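Local coordinates for protein myosin-17 (Arabidopsis thaliana, PDB 7KFL) that probably recognises cargo through its globular tail, the cargo-binding domain of a plant class XI myosin, a family of actin-based motors, at residues Leu258-Glu263 and Ser374-Asp379; Ile302-Gly307 and Cys327-Ile332; Ser331-Tyr336 and Val362-Asp367. All coordinates share one frame; numbering follows the deposited sequence.

Contact 1 of 3, residues Leu258-Glu263 and Ser374-Asp379; sequences LLLRRE and SSFLLD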
# COMPACT_ATOMS: atom_id res chain seq x y z
N LEU A 258 -16.88 14.56 3.15
CA LEU A 258 -17.67 15.10 4.29
C LEU A 258 -17.40 16.61 4.43
O LEU A 258 -18.35 17.35 4.73
CB LEU A 258 -17.32 14.37 5.59
CG LEU A 258 -17.70 12.89 5.65
CD1 LEU A 258 -17.63 12.39 7.09
CD2 LEU A 258 -19.08 12.63 5.08
N LEU A 259 -16.14 17.02 4.24
CA LEU A 259 -15.69 18.43 4.43
C LEU A 259 -16.11 19.31 3.25
O LEU A 259 -16.39 20.50 3.49
CB LEU A 259 -14.16 18.46 4.59
CG LEU A 259 -13.58 17.68 5.77
CD1 LEU A 259 -12.07 17.84 5.80
CD2 LEU A 259 -14.18 18.11 7.09
N LEU A 260 -16.14 18.76 2.03
CA LEU A 260 -16.24 19.55 0.77
C LEU A 260 -17.61 19.39 0.09
O LEU A 260 -17.98 20.31 -0.67
CB LEU A 260 -15.11 19.12 -0.17
CG LEU A 260 -13.69 19.38 0.33
CD1 LEU A 260 -12.68 19.07 -0.76
CD2 LEU A 260 -13.53 20.81 0.82
N ARG A 261 -18.32 18.28 0.33
CA ARG A 261 -19.66 18.02 -0.27
C ARG A 261 -20.73 18.18 0.82
O ARG A 261 -20.73 17.38 1.78
CB ARG A 261 -19.73 16.63 -0.89
CG ARG A 261 -18.64 16.36 -1.92
CD ARG A 261 -19.07 15.30 -2.91
NE ARG A 261 -18.11 15.12 -3.98
CZ ARG A 261 -18.36 14.54 -5.15
NH1 ARG A 261 -19.56 14.05 -5.41
NH2 ARG A 261 -17.40 14.43 -6.05
N ARG A 262 -21.61 19.17 0.66
CA ARG A 262 -22.74 19.47 1.58
C ARG A 262 -23.60 18.21 1.72
O ARG A 262 -23.86 17.80 2.87
CB ARG A 262 -23.53 20.67 1.07
CG ARG A 262 -24.60 21.19 2.03
CD ARG A 262 -25.98 20.64 1.72
NE ARG A 262 -27.02 21.26 2.53
CZ ARG A 262 -28.32 20.99 2.43
NH1 ARG A 262 -28.76 20.10 1.55
NH2 ARG A 262 -29.18 21.61 3.22
N GLU A 263 -23.98 17.61 0.59
CA GLU A 263 -24.91 16.44 0.49
C GLU A 263 -24.35 15.22 1.24
O GLU A 263 -25.17 14.38 1.65
CB GLU A 263 -25.21 16.09 -0.97
CG GLU A 263 -24.01 15.59 -1.76
CD GLU A 263 -23.21 16.67 -2.48
OE1 GLU A 263 -23.28 17.84 -2.05
OE2 GLU A 263 -22.52 16.34 -3.46
N SER A 374 -3.37 24.13 11.03
CA SER A 374 -4.26 23.06 11.55
C SER A 374 -4.68 22.14 10.39
O SER A 374 -4.75 22.63 9.25
CB SER A 374 -5.45 23.63 12.27
OG SER A 374 -6.24 24.44 11.40
N SER A 375 -4.94 20.87 10.69
CA SER A 375 -5.42 19.85 9.72
C SER A 375 -6.84 20.21 9.27
O SER A 375 -7.68 20.49 10.14
CB SER A 375 -5.36 18.47 10.30
OG SER A 375 -4.03 18.12 10.65
N PHE A 376 -7.08 20.22 7.95
CA PHE A 376 -8.44 20.30 7.35
C PHE A 376 -8.60 19.10 6.41
O PHE A 376 -8.98 18.02 6.92
CB PHE A 376 -8.67 21.66 6.69
CG PHE A 376 -10.09 21.90 6.25
CD1 PHE A 376 -11.13 21.86 7.17
CD2 PHE A 376 -10.39 22.16 4.92
CE1 PHE A 376 -12.44 22.08 6.77
CE2 PHE A 376 -11.70 22.38 4.52
CZ PHE A 376 -12.72 22.34 5.45
N LEU A 377 -8.31 19.25 5.12
CA LEU A 377 -8.30 18.14 4.14
C LEU A 377 -7.17 17.17 4.50
O LEU A 377 -6.14 17.64 5.02
CB LEU A 377 -8.13 18.69 2.72
CG LEU A 377 -9.29 19.54 2.20
CD1 LEU A 377 -8.99 20.06 0.80
CD2 LEU A 377 -10.59 18.76 2.20
N LEU A 378 -7.37 15.88 4.27
CA LEU A 378 -6.36 14.82 4.50
C LEU A 378 -5.61 14.53 3.20
O LEU A 378 -6.15 14.84 2.11
CB LEU A 378 -7.05 13.55 5.02
CG LEU A 378 -7.83 13.70 6.32
CD1 LEU A 378 -8.50 12.39 6.70
CD2 LEU A 378 -6.94 14.18 7.46
N ASP A 379 -4.41 13.97 3.31
CA ASP A 379 -3.60 13.47 2.17
C ASP A 379 -3.21 12.02 2.47
O ASP A 379 -2.91 11.72 3.64
CB ASP A 379 -2.37 14.35 1.94
CG ASP A 379 -1.98 14.47 0.47
OD1 ASP A 379 -2.39 13.59 -0.32
OD2 ASP A 379 -1.28 15.45 0.14
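Leu259 and Leu260, in the last turn of helix 236-260, meet Phe376 and Leu377 of the irregular segment Ser374-Asp379 through apolar contacts, with no hydrogen bond running directly from one segment to the other. The first group is aromatic. Leu259 CD1 sits over the centre of the Phe376 ring, 4.3 Å above its plane, and further back along the same side chain Leu259 CB approaches Phe376 CZ at 4.2 Å. Phe376 CG is anti to its backbone N (chi1 -171°), and the ring runs from there back under the leucine. Leu260 CD2 adds a looser, oblique approach to Phe376 CE2 at 4.4 Å.

The second group is aliphatic. Leu260 and Leu377 reach for one another tip to tip, Leu260 CD1 lying 3.6 Å from Leu377 CD2. That same methyl of Leu377 also touches Leu259 CD1 at 4.0 Å, joining the two leucines of the helix into one patch.

A third kind of approach involves the backbone: Leu259 CD1 lies only 3.3 Å from Phe376 O. This carbonyl accepts a hydrogen bond from Gln334 NE2, while the Leu378 N-H is bound by Asn256 OD1, back on helix 236-260.

The chemistry thus divides the work. Directional bonds from neighbouring side chains hold the backbone of the irregular segment, and the leucine and phenylalanine side chains fill the interface by shape. The contact is buried at Leu259 and runs out to the surface at Leu260 and Leu377.

Contact 2 of 3, residues Ile302-Gly307 and Cys327-Ile332; sequences IRQAVG and CPVLSI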
# COMPACT_ATOMS: atom_id res chain seq x y z
N ILE A 302 -12.48 8.89 9.21
CA ILE A 302 -13.83 8.69 8.59
C ILE A 302 -14.74 7.98 9.61
O ILE A 302 -15.91 8.38 9.71
CB ILE A 302 -13.75 7.94 7.24
CG1 ILE A 302 -15.12 7.81 6.58
CG2 ILE A 302 -13.09 6.57 7.38
CD1 ILE A 302 -15.81 9.13 6.31
N ARG A 303 -14.21 6.99 10.34
CA ARG A 303 -14.96 6.23 11.38
C ARG A 303 -15.54 7.20 12.41
O ARG A 303 -16.76 7.13 12.67
CB ARG A 303 -14.05 5.19 12.05
CG ARG A 303 -13.78 3.96 11.20
CD ARG A 303 -12.56 3.18 11.66
NE ARG A 303 -12.68 2.76 13.05
CZ ARG A 303 -11.68 2.28 13.78
NH1 ARG A 303 -10.46 2.14 13.27
NH2 ARG A 303 -11.90 1.93 15.04
N GLN A 304 -14.70 8.08 12.96
CA GLN A 304 -15.06 9.06 14.02
C GLN A 304 -16.03 10.11 13.45
O GLN A 304 -17.03 10.42 14.13
CB GLN A 304 -13.80 9.70 14.60
CG GLN A 304 -13.04 8.78 15.54
CD GLN A 304 -11.71 9.33 15.99
OE1 GLN A 304 -11.52 10.55 16.07
NE2 GLN A 304 -10.78 8.45 16.29
N ALA A 305 -15.74 10.63 12.25
CA ALA A 305 -16.58 11.61 11.52
C ALA A 305 -17.98 11.03 11.28
O ALA A 305 -18.96 11.75 11.51
CB ALA A 305 -15.92 11.98 10.21
N VAL A 306 -18.05 9.77 10.83
CA VAL A 306 -19.33 9.02 10.63
C VAL A 306 -19.99 8.81 12.00
O VAL A 306 -21.23 8.96 12.09
CB VAL A 306 -19.09 7.69 9.90
CG1 VAL A 306 -20.25 6.72 10.05
CG2 VAL A 306 -18.79 7.93 8.43
N GLY A 307 -19.20 8.48 13.02
CA GLY A 307 -19.64 8.35 14.42
C GLY A 307 -20.36 9.61 14.89
O GLY A 307 -21.37 9.48 15.62
N CYS A 327 -14.61 12.15 18.68
CA CYS A 327 -13.74 12.48 17.52
C CYS A 327 -12.38 12.99 17.97
O CYS A 327 -11.96 14.07 17.57
CB CYS A 327 -14.41 13.51 16.62
SG CYS A 327 -16.09 13.05 16.12
N PRO A 328 -11.61 12.22 18.79
CA PRO A 328 -10.32 12.68 19.31
C PRO A 328 -9.22 12.91 18.26
O PRO A 328 -8.27 13.59 18.58
CB PRO A 328 -9.90 11.56 20.27
CG PRO A 328 -10.63 10.34 19.77
CD PRO A 328 -11.96 10.87 19.27
N VAL A 329 -9.37 12.36 17.05
CA VAL A 329 -8.38 12.46 15.94
C VAL A 329 -8.70 13.68 15.07
O VAL A 329 -7.76 14.20 14.43
CB VAL A 329 -8.33 11.16 15.11
CG1 VAL A 329 -7.67 11.35 13.76
CG2 VAL A 329 -7.63 10.04 15.89
N LEU A 330 -9.96 14.13 15.03
CA LEU A 330 -10.40 15.27 14.19
C LEU A 330 -9.92 16.59 14.81
O LEU A 330 -9.99 16.72 16.05
CB LEU A 330 -11.93 15.27 14.05
CG LEU A 330 -12.48 14.51 12.84
CD1 LEU A 330 -12.24 13.02 12.97
CD2 LEU A 330 -13.96 14.80 12.66
N SER A 331 -9.47 17.52 13.97
CA SER A 331 -9.09 18.91 14.34
C SER A 331 -10.36 19.75 14.55
O SER A 331 -11.44 19.33 14.08
CB SER A 331 -8.20 19.53 13.30
OG SER A 331 -8.95 19.89 12.15
N ILE A 332 -10.22 20.89 15.22
CA ILE A 332 -11.33 21.86 15.47
C ILE A 332 -11.86 22.36 14.12
O ILE A 332 -13.09 22.44 13.97
CB ILE A 332 -10.88 23.01 16.39
CG1 ILE A 332 -10.54 22.53 17.80
CG2 ILE A 332 -11.91 24.13 16.41
CD1 ILE A 332 -11.72 22.01 18.59
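The flat carboxamide of Gln304 is met by Pro328 over one face: Pro328 CD stands above the oxygen end of the group, 3.2 Å from Gln304 OE1, with Pro328 CG on the same side. Beyond the oxygen, on the other side of the amide plane, comes Leu330, whose CD1 is 4.0 Å from Gln304 OE1. Val329 comes up beside the nitrogen end, slightly to Leu330's side of the plane, its CG2 3.6 Å from Gln304 NE2, and the two side chains cross at about a right angle.

Val329 N donates in that plane to Gln304 OE1 at 3.0 Å, with an N-H...O angle of 161°, and arrives on a lone pair of the oxygen. The glutamine can reach this far because its chain is extended beyond CG (chi2 173°). Pro328 N is also close to that oxygen but has no hydrogen to give.

Closer to the helix, the packing turns apolar. Gln304 CB touches Leu330 CD1, and Ala305 CB lies 4.2 Å from Leu330 CD2. Cys327 SG rests 3.4 Å from Gln304 O. Leu330 N bonds back to Cys327 O at 3.2 Å, closing a turn that leads toward Ser331, the N-cap of helix 332-341; Leu330 also packs on Leu335 and Ile338 of that helix.

A side chain of helix 300-309 supplies the acceptor for a backbone N-H in the link between helices 319-326 and 332-341. Since the N-H must meet oxygen rather than nitrogen, the bond fixes which way round the amide lies, while Pro328 covers one face and Leu330 flanks the oxygen from the other side.

Contact 3 of 3, residues Ser331-Tyr336 and Val362-Asp367; sequences SIQQLY and VMMTED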
# COMPACT_ATOMS: atom_id res chain seq x y z
N SER A 331 -9.47 17.52 13.97
CA SER A 331 -9.09 18.91 14.34
C SER A 331 -10.36 19.75 14.55
O SER A 331 -11.44 19.33 14.08
CB SER A 331 -8.20 19.53 13.30
OG SER A 331 -8.95 19.89 12.15
N ILE A 332 -10.22 20.89 15.22
CA ILE A 332 -11.33 21.86 15.47
C ILE A 332 -11.86 22.36 14.12
O ILE A 332 -13.09 22.44 13.97
CB ILE A 332 -10.88 23.01 16.39
CG1 ILE A 332 -10.54 22.53 17.80
CG2 ILE A 332 -11.91 24.13 16.41
CD1 ILE A 332 -11.72 22.01 18.59
N GLN A 333 -10.96 22.68 13.18
CA GLN A 333 -11.33 23.26 11.86
C GLN A 333 -12.16 22.24 11.07
O GLN A 333 -13.05 22.68 10.30
CB GLN A 333 -10.09 23.68 11.06
CG GLN A 333 -10.28 24.99 10.29
CD GLN A 333 -9.84 24.91 8.85
OE1 GLN A 333 -8.67 24.67 8.54
NE2 GLN A 333 -10.77 25.15 7.94
N GLN A 334 -11.89 20.94 11.24
CA GLN A 334 -12.63 19.83 10.59
C GLN A 334 -14.04 19.73 11.20
O GLN A 334 -15.01 19.75 10.43
CB GLN A 334 -11.88 18.51 10.75
CG GLN A 334 -10.65 18.39 9.87
CD GLN A 334 -9.73 17.27 10.29
OE1 GLN A 334 -9.90 16.67 11.35
NE2 GLN A 334 -8.74 16.98 9.46
N LEU A 335 -14.12 19.62 12.53
CA LEU A 335 -15.40 19.51 13.30
C LEU A 335 -16.32 20.68 12.93
O LEU A 335 -17.51 20.42 12.67
CB LEU A 335 -15.10 19.52 14.80
CG LEU A 335 -14.48 18.24 15.36
CD1 LEU A 335 -14.02 18.45 16.79
CD2 LEU A 335 -15.44 17.07 15.27
N TYR A 336 -15.79 21.90 12.90
CA TYR A 336 -16.55 23.15 12.62
C TYR A 336 -17.25 23.02 11.27
O TYR A 336 -18.47 23.25 11.22
CB TYR A 336 -15.63 24.38 12.67
CG TYR A 336 -16.31 25.67 12.28
CD1 TYR A 336 -17.09 26.37 13.19
CD2 TYR A 336 -16.18 26.18 11.00
CE1 TYR A 336 -17.72 27.55 12.83
CE2 TYR A 336 -16.81 27.36 10.63
CZ TYR A 336 -17.58 28.05 11.55
OH TYR A 336 -18.20 29.21 11.19
N VAL A 362 -13.79 30.53 18.21
CA VAL A 362 -12.75 31.23 19.03
C VAL A 362 -11.44 30.44 18.98
O VAL A 362 -10.38 31.07 18.84
CB VAL A 362 -13.21 31.49 20.48
CG1 VAL A 362 -13.74 30.24 21.17
CG2 VAL A 362 -12.11 32.13 21.32
N MET A 363 -11.52 29.11 19.10
CA MET A 363 -10.34 28.18 19.07
C MET A 363 -9.62 28.30 17.72
O MET A 363 -8.38 28.17 17.72
CB MET A 363 -10.78 26.73 19.29
CG MET A 363 -10.68 26.27 20.73
SD MET A 363 -11.84 24.93 21.10
CE MET A 363 -11.01 24.14 22.48
N MET A 364 -10.36 28.52 16.64
CA MET A 364 -9.82 28.61 15.25
C MET A 364 -9.12 29.96 15.04
O MET A 364 -8.15 29.99 14.27
CB MET A 364 -10.94 28.44 14.21
CG MET A 364 -11.31 26.99 13.99
SD MET A 364 -12.95 26.79 13.25
CE MET A 364 -12.73 27.66 11.70
N THR A 365 -9.60 31.03 15.70
CA THR A 365 -8.98 32.38 15.68
C THR A 365 -7.75 32.40 16.60
O THR A 365 -6.78 33.09 16.25
CB THR A 365 -10.00 33.48 16.03
OG1 THR A 365 -10.67 33.10 17.23
CG2 THR A 365 -11.01 33.71 14.93
N GLU A 366 -7.81 31.67 17.72
CA GLU A 366 -6.65 31.43 18.64
C GLU A 366 -5.50 30.81 17.83
O GLU A 366 -4.39 31.38 17.85
CB GLU A 366 -7.06 30.51 19.80
CG GLU A 366 -5.89 29.88 20.54
CD GLU A 366 -6.10 28.45 21.00
OE1 GLU A 366 -5.12 27.69 21.04
OE2 GLU A 366 -7.26 28.09 21.32
N ASP A 367 -5.77 29.70 17.15
CA ASP A 367 -4.79 28.95 16.31
C ASP A 367 -4.33 29.83 15.14
O ASP A 367 -3.13 29.78 14.82
CB ASP A 367 -5.38 27.62 15.82
CG ASP A 367 -5.31 26.50 16.84
OD1 ASP A 367 -5.20 26.80 18.05
OD2 ASP A 367 -5.35 25.32 16.42
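Met364 leaves its helix with CG anti to the carbonyl carbon (chi1 -80°), and a bend at chi3 (60°) turns CE toward Tyr336, whose own CG is anti to its backbone N. The methyl meets the ring off-centre and the sulfur approaches it obliquely: Met364 SD is 4.2 Å from the centroid of the Tyr336 ring in a Met-aromatic contact, and Met364 CE, at 4.3 Å from that centroid, makes a CH-pi contact. Met364 SD also touches Tyr336 CB at 3.7 Å. Gln333 lays its CG 3.9 Å from Met364 CE.

Ile332 spans both methionines. Its CG2 meets Met364 CG at 3.8 Å, and its CD1 reaches Met363 SD at 3.9 Å, where the two side chains cross at about a right angle. An alanine in place of Tyr336 would probably leave Met364 CE without its aromatic partner and the thioether more able to turn.

Ser331 and Gln334 start helix 332-341 with a capping box: Gln334 N donates to Ser331 OG, and Ser331 N to Gln334 OE1 at 2.8 Å. The whole is a roughly antiparallel pair of helices, local axes 10.1 Å apart at 145°, packed through methionine, isoleucine and tyrosine.

How the contacts relate
The three contacts cluster on one side of the chain's centre, their own centres 11 to 14 Å apart. Contact 1 closes the longest loop, from helix 236-260 to the segment after helix 354-369, and contacts 2 and 3 are nested inside it, following one another and sharing Ser331 and Ile332. Helix 332-341 and its N-cap Ser331 tie them together: Leu335 packs on Cys327 of contact 2, while Ser331 OG probably bonds to Ser375 O of contact 1, at 2.5 Å. Leu258 on Ala305 joins contacts 1 and 2 directly. Chain regions far apart in sequence thus converge around one short helix in the DIL region of the cargo-binding domain.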